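PDB 4XA8: D-isomer specific 2-hydroxyacid dehydrogenase NAD-binding from Xanthobacter autotrophicus, which probably interconverts D-2-hydroxyacids and 2-oxoacids as an oxidoreductase that uses a nicotinamide dinucleotide cofactor. Local coordinates for residues Gly41-Val45 against Ala66-Asn70; Ile145-Gly151 against Phe168-Trp173; Glu200-Leu206 against Ala228-Ala234. All blocks are in the same frame, centred on the assembly; numbering follows the deposited sequence.

In the fold
The three contacts illustrate how strand pairing inside one sheet differs from contact between loops of another. Contacts 2 and 3 are buried, parallel strand pairings in the seven-stranded sheet of the nucleotide-binding domain. Their centres lie about 9 Å apart, and the adjoining strands 146-150 and 201-204 join the two pairings through backbone bonds such as the probable one from V203 N to G148 O. Regular main-chain bonds and aliphatic packing dominate there, with charges at the strand beginnings and one buried arginine, R171, in mid-strand. Contact 1 belongs to the other, five-stranded domain, its centre about 37 Å from that of contact 3. It joins partly exposed loops through one arginine, a water and a small apolar touch.

Contact 1: Gly41-Val45 against Ala66-Asn70; sequences GDGHV and ARFPN
The guanidinium of R67 lies over the peptide carbonyl of G43, whose O sits 3.3 Å above the guanidinium plane, close to its centre. The arginine chain runs nearly straight from CG to NE (chi2 168°, chi3 176°), and this reach carries its head across to the 41-45 loop. There R67 NH2 donates to D42 O at 3.0 Å, a bent bond (141° at the hydrogen) that arrives from above the carbonyl plane. A water bridges the same two residues, accepting from R67 NE at 2.7 Å and donating to D42 O at 2.9 Å, so that this one carbonyl oxygen is held twice. The loop is also braced from within: D42 OD1 takes the H44 N-H at 3.1 Å, closing an Asx turn, while D42 OD2 forms a salt bridge with R39. A leucine at R67 would probably leave D42 O without its direct donor and the bridging water without its N-H partner, weakening the tie between the loops. Beside these polar contacts, V45 CG1 meets the edge of the F68 ring, 4.0 Å from F68 CZ, and R67 CB covers one face of that ring. V11 of strand 9-13 touches both V45 and F68. An arginine reaching across to the main chain of an Asx turn, the arrangement joins two connections of a five-stranded parallel alpha/beta sheet away from the cofactor-binding residues.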
loop_
_atom_site.group_PDB
_atom_site.type_symbol
_atom_site.label_atom_id
_atom_site.label_comp_id
_atom_site.label_asym_id
_atom_site.label_seq_id
_atom_site.Cartn_x
_atom_site.Cartn_y
_atom_site.Cartn_z
ATOM N N GLY A 41 -19.309 -9.377 24.917
ATOM C CA GLY A 41 -20.714 -9.040 25.112
ATOM C C GLY A 41 -20.991 -8.881 26.591
ATOM O O GLY A 41 -20.950 -7.778 27.110
ATOM N N ASP A 42 -21.232 -9.988 27.288
ATOM C CA ASP A 42 -21.626 -9.909 28.694
ATOM C C ASP A 42 -20.417 -9.988 29.621
ATOM O O ASP A 42 -20.513 -9.663 30.805
ATOM C CB ASP A 42 -22.711 -10.948 29.050
ATOM C CG ASP A 42 -22.267 -12.409 28.848
ATOM O OD1 ASP A 42 -21.130 -12.644 28.415
ATOM O OD2 ASP A 42 -23.078 -13.336 29.121
ATOM N N GLY A 43 -19.274 -10.418 29.097
ATOM C CA GLY A 43 -18.102 -10.560 29.949
ATOM C C GLY A 43 -18.107 -11.756 30.895
ATOM O O GLY A 43 -17.276 -11.833 31.813
ATOM N N HIS A 44 -19.023 -12.700 30.683
ATOM C CA HIS A 44 -19.047 -13.898 31.497
ATOM C C HIS A 44 -17.702 -14.602 31.462
ATOM O O HIS A 44 -17.155 -14.869 30.394
ATOM C CB HIS A 44 -20.104 -14.906 31.052
ATOM C CG HIS A 44 -20.022 -16.183 31.823
ATOM N ND1 HIS A 44 -20.033 -16.206 33.203
ATOM C CD2 HIS A 44 -19.869 -17.472 31.425
ATOM C CE1 HIS A 44 -19.929 -17.456 33.624
ATOM N NE2 HIS A 44 -19.835 -18.247 32.566
ATOM N N VAL A 45 -17.190 -14.918 32.635
ATOM C CA VAL A 45 -15.907 -15.573 32.765
ATOM C C VAL A 45 -16.117 -16.684 33.802
ATOM O O VAL A 45 -16.786 -16.461 34.811
ATOM C CB VAL A 45 -14.810 -14.549 33.158
ATOM C CG1 VAL A 45 -15.091 -13.865 34.500
ATOM C CG2 VAL A 45 -13.434 -15.193 33.162
ATOM N N ALA A 66 -16.352 -4.504 38.422
ATOM C CA ALA A 66 -16.965 -4.719 39.724
ATOM C C ALA A 66 -17.042 -6.191 40.031
ATOM O O ALA A 66 -17.307 -6.568 41.173
ATOM C CB ALA A 66 -18.348 -4.108 39.800
ATOM N N ARG A 67 -16.844 -7.019 39.031
ATOM C CA ARG A 67 -16.820 -8.459 39.233
ATOM C C ARG A 67 -15.620 -8.935 40.053
ATOM O O ARG A 67 -15.612 -10.072 40.506
ATOM C CB ARG A 67 -16.725 -9.190 37.882
ATOM C CG ARG A 67 -17.946 -9.157 36.969
ATOM C CD ARG A 67 -17.456 -9.682 35.615
ATOM N NE ARG A 67 -18.482 -9.837 34.587
ATOM C CZ ARG A 67 -19.249 -10.912 34.427
ATOM N NH1 ARG A 67 -19.151 -11.944 35.249
ATOM N NH2 ARG A 67 -20.150 -10.937 33.451
ATOM N N PHE A 68 -14.570 -8.106 40.164
ATOM C CA PHE A 68 -13.249 -8.579 40.593
ATOM C C PHE A 68 -12.772 -7.714 41.738
ATOM O O PHE A 68 -12.012 -6.767 41.520
ATOM C CB PHE A 68 -12.273 -8.499 39.388
ATOM C CG PHE A 68 -12.818 -9.137 38.134
ATOM C CD1 PHE A 68 -13.058 -10.497 38.095
ATOM C CD2 PHE A 68 -13.101 -8.374 37.000
ATOM C CE1 PHE A 68 -13.574 -11.094 36.958
ATOM C CE2 PHE A 68 -13.628 -8.964 35.874
ATOM C CZ PHE A 68 -13.859 -10.327 35.843
ATOM N N PRO A 69 -13.249 -7.999 42.980
ATOM C CA PRO A 69 -12.911 -7.120 44.100
ATOM C C PRO A 69 -11.403 -7.034 44.424
ATOM O O PRO A 69 -10.957 -5.993 44.878
ATOM C CB PRO A 69 -13.731 -7.695 45.280
ATOM C CG PRO A 69 -14.049 -9.092 44.924
ATOM C CD PRO A 69 -13.967 -9.213 43.404
ATOM N N ASN A 70 -10.629 -8.086 44.131
ATOM C CA ASN A 70 -9.190 -8.158 44.456
ATOM C C ASN A 70 -8.242 -7.771 43.296
ATOM O O ASN A 70 -7.021 -8.024 43.349
ATOM C CB ASN A 70 -8.874 -9.583 44.924
ATOM C CG ASN A 70 -9.682 -9.982 46.125
ATOM O OD1 ASN A 70 -9.906 -9.167 47.016
ATOM N ND2 ASN A 70 -10.132 -11.234 46.168
HETATM O O HOH W 1 -19.286 -7.947 32.861
#

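Contact 2: Ile145-Gly151 against Phe168-Trp173; sequences IRVGVLG and FDVRGW
I145 O accepts the N-H of D169 at 3.0 Å, the first bond between two parallel strands of a Rossmann beta-alpha-beta unit whose crossover is helix 154-165. Next, R146 runs side by side with D169, but their salt bridge is long, with NE 4.0 Å from D169 OD2. R171 CZ lies over one face of its guanidinium, and R146 NH2 and R171 NH2, both donors, approach to 3.1 Å without bonding, the two planes 64° apart; R171 NH1 donates to F195 O. V147 uses both its N-H and its C=O toward the partner strand: its N donates to D169 O, and its O receives R171 N at 2.8 Å in a nearly straight bond (172°). On the opposite sheet face V147 CG2 rests 3.9 Å from F168 CB, under helix 103-119. G148 CA lies 3.6 Å from R171 CG, placed there by a chi1 of 43°, between its backbone N and carbonyl carbon. V149 N donates to R171 O and V149 O accepts from W173 N, while the valine side chain packs against A160 and L163 of the crossover helix. L150 lies alongside W173, its CD1 3.6 Å from indole CE3. The chain leaves the strand at G151, with a positive phi, consistent with the first glycine of a GxGxxG dinucleotide fingerprint. Near the indole edge, G151 N donates to W173 O at 2.9 Å.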
loop_
_atom_site.group_PDB
_atom_site.type_symbol
_atom_site.label_atom_id
_atom_site.label_comp_id
_atom_site.label_asym_id
_atom_site.label_seq_id
_atom_site.Cartn_x
_atom_site.Cartn_y
_atom_site.Cartn_z
ATOM N N ILE A 145 0.526 15.458 -5.878
ATOM C CA ILE A 145 -0.498 14.972 -4.948
ATOM C C ILE A 145 -0.280 15.476 -3.520
ATOM O O ILE A 145 0.714 15.153 -2.835
ATOM C CB ILE A 145 -0.593 13.442 -4.979
ATOM C CG1 ILE A 145 -0.850 12.974 -6.422
ATOM C CG2 ILE A 145 -1.722 12.948 -4.051
ATOM C CD1 ILE A 145 -0.882 11.460 -6.575
ATOM N N ARG A 146 -1.224 16.264 -3.068
ATOM C CA ARG A 146 -1.135 16.893 -1.759
ATOM C C ARG A 146 -1.753 15.996 -0.709
ATOM O O ARG A 146 -2.945 15.673 -0.797
ATOM C CB ARG A 146 -1.854 18.235 -1.779
ATOM C CG ARG A 146 -1.269 19.189 -2.791
ATOM C CD ARG A 146 -2.178 20.386 -2.981
ATOM N NE ARG A 146 -1.616 21.591 -2.368
ATOM C CZ ARG A 146 -2.253 22.763 -2.264
ATOM N NH1 ARG A 146 -3.494 22.917 -2.724
ATOM N NH2 ARG A 146 -1.634 23.796 -1.709
ATOM N N VAL A 147 -0.971 15.608 0.285
ATOM C CA VAL A 147 -1.407 14.623 1.326
ATOM C C VAL A 147 -1.226 15.372 2.667
ATOM O O VAL A 147 -0.140 15.907 2.955
ATOM C CB VAL A 147 -0.520 13.358 1.347
ATOM C CG1 VAL A 147 -0.981 12.326 2.368
ATOM C CG2 VAL A 147 -0.406 12.711 -0.040
ATOM N N GLY A 148 -2.300 15.442 3.425
ATOM C CA GLY A 148 -2.354 16.140 4.691
ATOM C C GLY A 148 -2.447 15.121 5.818
ATOM O O GLY A 148 -3.388 14.303 5.851
ATOM N N VAL A 149 -1.539 15.206 6.783
ATOM C CA VAL A 149 -1.632 14.379 8.011
ATOM C C VAL A 149 -2.171 15.263 9.176
ATOM O O VAL A 149 -1.511 16.247 9.558
ATOM C CB VAL A 149 -0.231 13.820 8.357
ATOM C CG1 VAL A 149 -0.262 12.941 9.610
ATOM C CG2 VAL A 149 0.305 13.010 7.225
ATOM N N LEU A 150 -3.371 14.950 9.664
ATOM C CA LEU A 150 -4.024 15.663 10.740
ATOM C C LEU A 150 -3.593 15.020 12.060
ATOM O O LEU A 150 -4.052 13.944 12.412
ATOM C CB LEU A 150 -5.545 15.637 10.511
ATOM C CG LEU A 150 -6.426 16.402 11.452
ATOM C CD1 LEU A 150 -6.329 17.899 11.192
ATOM C CD2 LEU A 150 -7.860 15.931 11.272
ATOM N N GLY A 151 -2.678 15.671 12.767
ATOM C CA GLY A 151 -2.139 15.211 14.055
ATOM C C GLY A 151 -0.677 14.906 13.889
ATOM O O GLY A 151 -0.336 14.119 13.012
ATOM N N PHE A 168 5.560 12.842 -2.227
ATOM C CA PHE A 168 4.293 13.574 -2.147
ATOM C C PHE A 168 4.470 14.998 -1.627
ATOM O O PHE A 168 5.475 15.300 -0.957
ATOM C CB PHE A 168 3.304 12.825 -1.227
ATOM C CG PHE A 168 2.895 11.481 -1.764
ATOM C CD1 PHE A 168 2.159 11.407 -2.904
ATOM C CD2 PHE A 168 3.292 10.296 -1.135
ATOM C CE1 PHE A 168 1.769 10.177 -3.444
ATOM C CE2 PHE A 168 2.928 9.044 -1.659
ATOM C CZ PHE A 168 2.160 8.985 -2.812
ATOM N N ASP A 169 3.539 15.880 -1.969
ATOM C CA ASP A 169 3.503 17.209 -1.350
ATOM C C ASP A 169 2.819 17.067 0.042
ATOM O O ASP A 169 1.577 17.143 0.151
ATOM C CB ASP A 169 2.745 18.163 -2.283
ATOM C CG ASP A 169 2.717 19.606 -1.783
ATOM O OD1 ASP A 169 3.140 19.894 -0.641
ATOM O OD2 ASP A 169 2.186 20.432 -2.536
ATOM N N VAL A 170 3.626 16.764 1.066
ATOM C CA VAL A 170 3.101 16.357 2.383
ATOM C C VAL A 170 2.933 17.589 3.284
ATOM O O VAL A 170 3.834 18.423 3.401
ATOM C CB VAL A 170 3.978 15.282 3.056
ATOM C CG1 VAL A 170 3.408 14.822 4.394
ATOM C CG2 VAL A 170 4.165 14.094 2.142
ATOM N N ARG A 171 1.732 17.721 3.845
ATOM C CA ARG A 171 1.451 18.753 4.824
ATOM C C ARG A 171 1.051 18.100 6.115
ATOM O O ARG A 171 0.590 16.983 6.102
ATOM C CB ARG A 171 0.395 19.773 4.292
ATOM C CG ARG A 171 -0.785 19.144 3.557
ATOM C CD ARG A 171 -1.927 20.110 3.181
ATOM N NE ARG A 171 -1.409 21.118 2.314
ATOM C CZ ARG A 171 -1.886 22.320 2.086
ATOM N NH1 ARG A 171 -3.048 22.790 2.575
ATOM N NH2 ARG A 171 -1.169 23.065 1.285
ATOM N N GLY A 172 1.198 18.805 7.235
ATOM C CA GLY A 172 0.706 18.310 8.485
ATOM C C GLY A 172 0.034 19.438 9.261
ATOM O O GLY A 172 0.332 20.640 9.048
ATOM N N TRP A 173 -0.805 19.026 10.192
ATOM C CA TRP A 173 -1.500 19.919 11.109
ATOM C C TRP A 173 -1.342 19.474 12.525
ATOM O O TRP A 173 -1.449 18.279 12.854
ATOM C CB TRP A 173 -3.002 20.032 10.764
ATOM C CG TRP A 173 -3.677 21.035 11.627
ATOM C CD1 TRP A 173 -3.798 22.371 11.384
ATOM C CD2 TRP A 173 -4.266 20.812 12.923
ATOM N NE1 TRP A 173 -4.447 22.983 12.404
ATOM C CE2 TRP A 173 -4.750 22.071 13.373
ATOM C CE3 TRP A 173 -4.439 19.683 13.731
ATOM C CZ2 TRP A 173 -5.374 22.254 14.634
ATOM C CZ3 TRP A 173 -5.089 19.852 15.001
ATOM C CH2 TRP A 173 -5.557 21.125 15.424
#

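Contact 3: Glu200-Leu206 against Ala228-Ala234; sequences EIVVVML and AKFINVA
K229 O is held twice by the neighbouring strand: V202 N donates to it at 2.8 Å, nearly along the C=O axis, and I201 CA makes a C-H...O contact at 3.2 Å. This is the parallel pairing of a further beta-alpha-beta unit of the Rossmann domain, in which helix 218-223 connects strands 201-204 and 228-232. Main-chain bonds continue the pairing, from K229 N to E200 O at its start, through V204 N, which meets I231 O at an almost linear 173°, to V233 N, which donates last, to V204 O at 3.2 Å in the carbonyl plane. The two sheet faces are packed differently. On one, F230 stands beside V202, whose CG1 comes 3.5 Å from ring CD2, while V204 CG2 reaches ring CZ at 3.7 Å; with CG anti to the backbone N (chi1 -171°), the ring runs from beside V202 toward V204. On the other, I231 CD1 fits 3.8 Å from I201 CG2 and also touches V203, and helix 103-119 covers I231 and V203. Charge is confined to the strand beginnings: K229 NZ pairs with D121 and E255, and E200 OE1 with R140. At the far end V233 and A234, both seen to bind NADPH in a structure of this protein, lead the pairing directly to the cofactor site. V233 CG2 packs 3.8 Å from M205 CG. N232 shapes the turn: its OD1 lies against V204 CB and accepts the N-H of A234 at 3.2 Å from above the amide plane, closing an Asx turn.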
loop_
_atom_site.group_PDB
_atom_site.type_symbol
_atom_site.label_atom_id
_atom_site.label_comp_id
_atom_site.label_asym_id
_atom_site.label_seq_id
_atom_site.Cartn_x
_atom_site.Cartn_y
_atom_site.Cartn_z
ATOM N N GLU A 200 -5.651 16.972 -0.852
ATOM C CA GLU A 200 -6.356 16.029 -1.707
ATOM C C GLU A 200 -6.627 14.689 -1.030
ATOM O O GLU A 200 -7.678 14.100 -1.237
ATOM C CB GLU A 200 -5.569 15.771 -3.010
ATOM C CG GLU A 200 -6.354 14.901 -3.956
ATOM C CD GLU A 200 -5.652 14.603 -5.279
ATOM O OE1 GLU A 200 -4.795 15.393 -5.745
ATOM O OE2 GLU A 200 -5.973 13.563 -5.852
ATOM N N ILE A 201 -5.659 14.206 -0.258
ATOM C CA ILE A 201 -5.805 13.010 0.581
ATOM C C ILE A 201 -5.585 13.464 1.994
ATOM O O ILE A 201 -4.583 14.181 2.283
ATOM C CB ILE A 201 -4.766 11.930 0.213
ATOM C CG1 ILE A 201 -4.921 11.526 -1.257
ATOM C CG2 ILE A 201 -4.893 10.700 1.072
ATOM C CD1 ILE A 201 -3.781 10.735 -1.814
ATOM N N VAL A 202 -6.468 13.072 2.918
ATOM C CA VAL A 202 -6.244 13.492 4.304
ATOM C C VAL A 202 -6.155 12.251 5.202
ATOM O O VAL A 202 -6.872 11.263 4.992
ATOM C CB VAL A 202 -7.311 14.528 4.798
ATOM C CG1 VAL A 202 -8.670 13.895 4.860
ATOM C CG2 VAL A 202 -6.987 15.085 6.174
ATOM N N VAL A 203 -5.198 12.269 6.146
ATOM C CA VAL A 203 -4.997 11.120 7.112
ATOM C C VAL A 203 -5.276 11.605 8.515
ATOM O O VAL A 203 -4.547 12.455 9.066
ATOM C CB VAL A 203 -3.601 10.476 7.047
ATOM C CG1 VAL A 203 -3.579 9.190 7.838
ATOM C CG2 VAL A 203 -3.160 10.222 5.619
ATOM N N VAL A 204 -6.331 11.093 9.121
ATOM C CA VAL A 204 -6.629 11.448 10.525
ATOM C C VAL A 204 -5.783 10.596 11.496
ATOM O O VAL A 204 -5.937 9.355 11.565
ATOM C CB VAL A 204 -8.093 11.199 10.882
ATOM C CG1 VAL A 204 -8.371 11.696 12.313
ATOM C CG2 VAL A 204 -9.017 11.911 9.906
ATOM N N MET A 205 -4.896 11.247 12.237
ATOM C CA MET A 205 -4.012 10.613 13.196
ATOM C C MET A 205 -3.972 11.414 14.522
ATOM O O MET A 205 -2.918 11.521 15.170
ATOM C CB MET A 205 -2.584 10.484 12.655
ATOM C CG MET A 205 -2.543 9.818 11.310
ATOM S SD MET A 205 -0.845 9.451 10.795
ATOM C CE MET A 205 -0.454 8.170 11.958
ATOM N N LEU A 206 -5.113 11.981 14.917
ATOM C CA LEU A 206 -5.155 12.798 16.141
ATOM C C LEU A 206 -5.397 11.924 17.348
ATOM O O LEU A 206 -6.273 11.101 17.321
ATOM C CB LEU A 206 -6.299 13.783 16.057
ATOM C CG LEU A 206 -6.036 15.003 15.228
ATOM C CD1 LEU A 206 -7.375 15.608 14.872
ATOM C CD2 LEU A 206 -5.155 15.971 16.011
ATOM N N ALA A 228 -12.090 14.765 -2.341
ATOM C CA ALA A 228 -11.036 14.406 -1.456
ATOM C C ALA A 228 -11.120 12.932 -1.092
ATOM O O ALA A 228 -12.177 12.311 -1.156
ATOM C CB ALA A 228 -11.058 15.263 -0.179
ATOM N N LYS A 229 -9.966 12.390 -0.725
ATOM C CA LYS A 229 -9.835 11.009 -0.250
ATOM C C LYS A 229 -9.465 11.004 1.252
ATOM O O LYS A 229 -8.564 11.705 1.668
ATOM C CB LYS A 229 -8.810 10.291 -1.106
ATOM C CG LYS A 229 -9.254 10.372 -2.586
ATOM C CD LYS A 229 -8.157 10.258 -3.588
ATOM C CE LYS A 229 -8.691 10.044 -5.013
ATOM N NZ LYS A 229 -8.051 8.792 -5.582
ATOM N N PHE A 230 -10.209 10.226 2.041
ATOM C CA PHE A 230 -10.207 10.332 3.510
ATOM C C PHE A 230 -9.765 9.001 4.149
ATOM O O PHE A 230 -10.325 7.945 3.852
ATOM C CB PHE A 230 -11.625 10.688 3.922
ATOM C CG PHE A 230 -11.792 11.045 5.362
ATOM C CD1 PHE A 230 -12.081 10.056 6.294
ATOM C CD2 PHE A 230 -11.704 12.359 5.795
ATOM C CE1 PHE A 230 -12.262 10.358 7.624
ATOM C CE2 PHE A 230 -11.910 12.673 7.140
ATOM C CZ PHE A 230 -12.183 11.672 8.043
ATOM N N ILE A 231 -8.755 9.057 5.026
ATOM C CA ILE A 231 -8.206 7.905 5.702
ATOM C C ILE A 231 -8.302 8.170 7.222
ATOM O O ILE A 231 -7.821 9.212 7.689
ATOM C CB ILE A 231 -6.745 7.712 5.352
ATOM C CG1 ILE A 231 -6.611 7.395 3.867
ATOM C CG2 ILE A 231 -6.101 6.602 6.192
ATOM C CD1 ILE A 231 -5.223 7.635 3.353
ATOM N N ASN A 232 -8.913 7.246 7.969
ATOM C CA ASN A 232 -9.021 7.392 9.466
ATOM C C ASN A 232 -8.360 6.240 10.166
ATOM O O ASN A 232 -8.811 5.096 10.020
ATOM C CB ASN A 232 -10.442 7.471 9.931
ATOM C CG ASN A 232 -10.542 7.943 11.373
ATOM O OD1 ASN A 232 -9.546 8.365 11.965
ATOM N ND2 ASN A 232 -11.732 7.844 11.941
ATOM N N VAL A 233 -7.255 6.527 10.875
ATOM C CA VAL A 233 -6.544 5.522 11.661
ATOM C C VAL A 233 -6.438 5.974 13.135
ATOM O O VAL A 233 -5.705 5.364 13.896
ATOM C CB VAL A 233 -5.141 5.189 11.104
ATOM C CG1 VAL A 233 -5.266 4.495 9.715
ATOM C CG2 VAL A 233 -4.290 6.441 10.960
ATOM N N ALA A 234 -7.170 6.990 13.551
ATOM C CA ALA A 234 -7.033 7.508 14.923
ATOM C C ALA A 234 -8.035 6.790 15.805
ATOM O O ALA A 234 -7.726 5.799 16.414
ATOM C CB ALA A 234 -7.286 8.992 14.972
HETATM O O HOH W 2 -5.548 10.909 -5.230
#